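Local coordinates for protein CsuE (Acinetobacter baumannii, PDB 6FJY) that probably forms the tip adhesin of archaic chaperone–usher (Csu) pili, through which the bacterium attaches to surfaces and starts biofilms, at residues K249-D254 and V284-I289. Numbering follows the deposited sequence.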
loop_
_atom_site.group_PDB
_atom_site.type_symbol
_atom_site.label_atom_id
_atom_site.label_comp_id
_atom_site.label_asym_id
_atom_site.label_seq_id
_atom_site.Cartn_x
_atom_site.Cartn_y
_atom_site.Cartn_z
ATOM N N LYS B 249 0.911 23.557 -18.662
ATOM C CA LYS B 249 0.096 22.396 -18.993
ATOM C C LYS B 249 -0.243 22.390 -20.474
ATOM O O LYS B 249 -0.630 23.418 -21.040
ATOM C CB LYS B 249 -1.194 22.396 -18.177
ATOM C CG LYS B 249 -1.056 22.789 -16.723
ATOM C CD LYS B 249 -2.418 22.655 -16.022
ATOM C CE LYS B 249 -2.414 23.258 -14.623
ATOM N NZ LYS B 249 -3.737 23.138 -13.936
ATOM N N ASN B 250 -0.108 21.214 -21.091
ATOM C CA ASN B 250 -0.443 20.970 -22.505
ATOM C C ASN B 250 0.273 22.036 -23.340
ATOM O O ASN B 250 1.464 22.290 -23.104
ATOM C CB ASN B 250 -1.963 20.900 -22.654
ATOM C CG ASN B 250 -2.594 19.786 -21.796
ATOM O OD1 ASN B 250 -2.048 18.693 -21.661
ATOM N ND2 ASN B 250 -3.750 20.077 -21.213
ATOM N N SER B 251 -0.386 22.668 -24.314
ATOM C CA SER B 251 0.190 23.762 -25.087
ATOM C C SER B 251 -0.362 25.119 -24.669
ATOM O O SER B 251 -0.371 26.053 -25.476
ATOM C CB SER B 251 -0.059 23.540 -26.573
ATOM O OG SER B 251 0.248 22.208 -26.942
ATOM N N SER B 252 -0.816 25.245 -23.424
ATOM C CA SER B 252 -1.573 26.405 -22.980
ATOM C C SER B 252 -0.656 27.410 -22.288
ATOM O O SER B 252 0.563 27.238 -22.226
ATOM C CB SER B 252 -2.692 25.970 -22.040
ATOM O OG SER B 252 -2.159 25.581 -20.787
ATOM N N ASN B 253 -1.250 28.473 -21.751
ATOM C CA ASN B 253 -0.542 29.439 -20.925
ATOM C C ASN B 253 -0.753 29.199 -19.432
ATOM O O ASN B 253 -0.378 30.050 -18.620
ATOM C CB ASN B 253 -0.964 30.868 -21.294
ATOM C CG ASN B 253 -0.663 31.216 -22.743
ATOM O OD1 ASN B 253 0.483 31.481 -23.104
ATOM N ND2 ASN B 253 -1.695 31.225 -23.580
ATOM N N ASP B 254 -1.338 28.061 -19.050
ATOM C CA ASP B 254 -1.592 27.762 -17.647
ATOM C C ASP B 254 -0.349 27.147 -17.012
ATOM O O ASP B 254 0.037 26.022 -17.348
ATOM C CB ASP B 254 -2.783 26.820 -17.507
ATOM C CG ASP B 254 -4.084 27.455 -17.931
ATOM O OD1 ASP B 254 -4.224 28.690 -17.794
ATOM O OD2 ASP B 254 -4.977 26.717 -18.394
ATOM N N VAL B 284 0.874 16.196 -20.662
ATOM C CA VAL B 284 1.626 16.916 -21.679
ATOM C C VAL B 284 1.890 18.321 -21.166
ATOM O O VAL B 284 1.015 18.953 -20.560
ATOM C CB VAL B 284 0.863 16.921 -23.018
ATOM C CG1 VAL B 284 1.552 17.806 -24.049
ATOM C CG2 VAL B 284 0.758 15.513 -23.544
ATOM N N PHE B 285 3.117 18.797 -21.370
ATOM C CA PHE B 285 3.509 20.111 -20.887
ATOM C C PHE B 285 4.552 20.705 -21.821
ATOM O O PHE B 285 5.338 19.988 -22.451
ATOM C CB PHE B 285 4.043 20.064 -19.448
ATOM C CG PHE B 285 5.310 19.261 -19.274
ATOM C CD1 PHE B 285 5.263 17.883 -19.108
ATOM C CD2 PHE B 285 6.549 19.892 -19.224
ATOM C CE1 PHE B 285 6.433 17.150 -18.935
ATOM C CE2 PHE B 285 7.717 19.166 -19.039
ATOM C CZ PHE B 285 7.661 17.795 -18.899
ATOM N N THR B 286 4.538 22.027 -21.910
ATOM C CA THR B 286 5.488 22.765 -22.728
ATOM C C THR B 286 6.411 23.557 -21.812
ATOM O O THR B 286 5.951 24.230 -20.883
ATOM C CB THR B 286 4.765 23.689 -23.706
ATOM O OG1 THR B 286 3.900 22.911 -24.544
ATOM C CG2 THR B 286 5.771 24.443 -24.572
ATOM N N THR B 287 7.714 23.449 -22.060
ATOM C CA THR B 287 8.722 24.218 -21.348
ATOM C C THR B 287 9.167 25.366 -22.247
ATOM O O THR B 287 9.577 25.134 -23.390
ATOM C CB THR B 287 9.910 23.335 -20.977
ATOM O OG1 THR B 287 9.444 22.136 -20.342
ATOM C CG2 THR B 287 10.852 24.084 -20.031
ATOM N N LYS B 288 9.077 26.596 -21.745
ATOM C CA LYS B 288 9.431 27.770 -22.535
ATOM C C LYS B 288 10.515 28.583 -21.836
ATOM O O LYS B 288 10.512 28.721 -20.610
ATOM C CB LYS B 288 8.212 28.670 -22.794
ATOM C CG LYS B 288 6.948 27.948 -23.242
ATOM C CD LYS B 288 5.780 28.928 -23.321
ATOM C CE LYS B 288 4.525 28.287 -23.892
ATOM N NZ LYS B 288 3.370 29.237 -23.857
ATOM N N ILE B 289 11.428 29.129 -22.635
ATOM C CA ILE B 289 12.430 30.081 -22.169
ATOM C C ILE B 289 11.782 31.442 -21.954
ATOM O O ILE B 289 11.019 31.920 -22.803
ATOM C CB ILE B 289 13.573 30.192 -23.198
ATOM C CG1 ILE B 289 14.277 28.847 -23.407
ATOM C CG2 ILE B 289 14.553 31.298 -22.801
ATOM C CD1 ILE B 289 15.032 28.361 -22.199
#
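N250 meets the V284–T286 part of strand 279-290 through both ends of its backbone. N250 N lies 2.6 Å from V284 O, a hydrogen bond whose N-H...O angle is 147° and whose donor stands above the carbonyl plane. N250 O accepts from T286 OG1 at 2.9 Å, with the hydroxyl tilted 24° from the carbonyl plane. T286 carries OG1 beside its own backbone N (chi1 -59°), which turns the hydroxyl to the tip of the loop and brings it within 3.8 Å of S251 CA. The CG1 methyl of V284 also lies 4.0 Å from N250 CA, and the two side chains cross at about a right angle. Beside these bonds K249 and F285 form an antiparallel non-hydrogen-bonded pair with diverging side chains; the F285 ring packs on I247 and V188.

Residues K249 to S252 make a type II' turn, with N250 at the positive-phi corner often taken by glycine. S252 closes it twice, since K249 O accepts from both S252 N and S252 OG, the latter at 2.7 Å. The same hydroxyl accepts from D254 N in an ST turn, so the loop is stiffened from within. S251 OG is hydrogen-bonded to Q203 OE1 on strand 202-210.

Toward solvent the fit is slack. The extended chain of K288 brings NZ only to 3.7 Å from N253 OD1 and 3.8 Å from S252 O, while its charge makes a cation-pi contact with F248. N253 is exposed. K249 packs on K191 of the CsuC chain, its NZ hydrogen-bonded to R262 O and its charge in a cation-pi contact with W263. A type II' turn thus ends strand 242-249 where it runs antiparallel to strand 279-290, within a beta-sandwich domain consistent with the immunoglobulin-like pilin fold of chaperone–usher subunits.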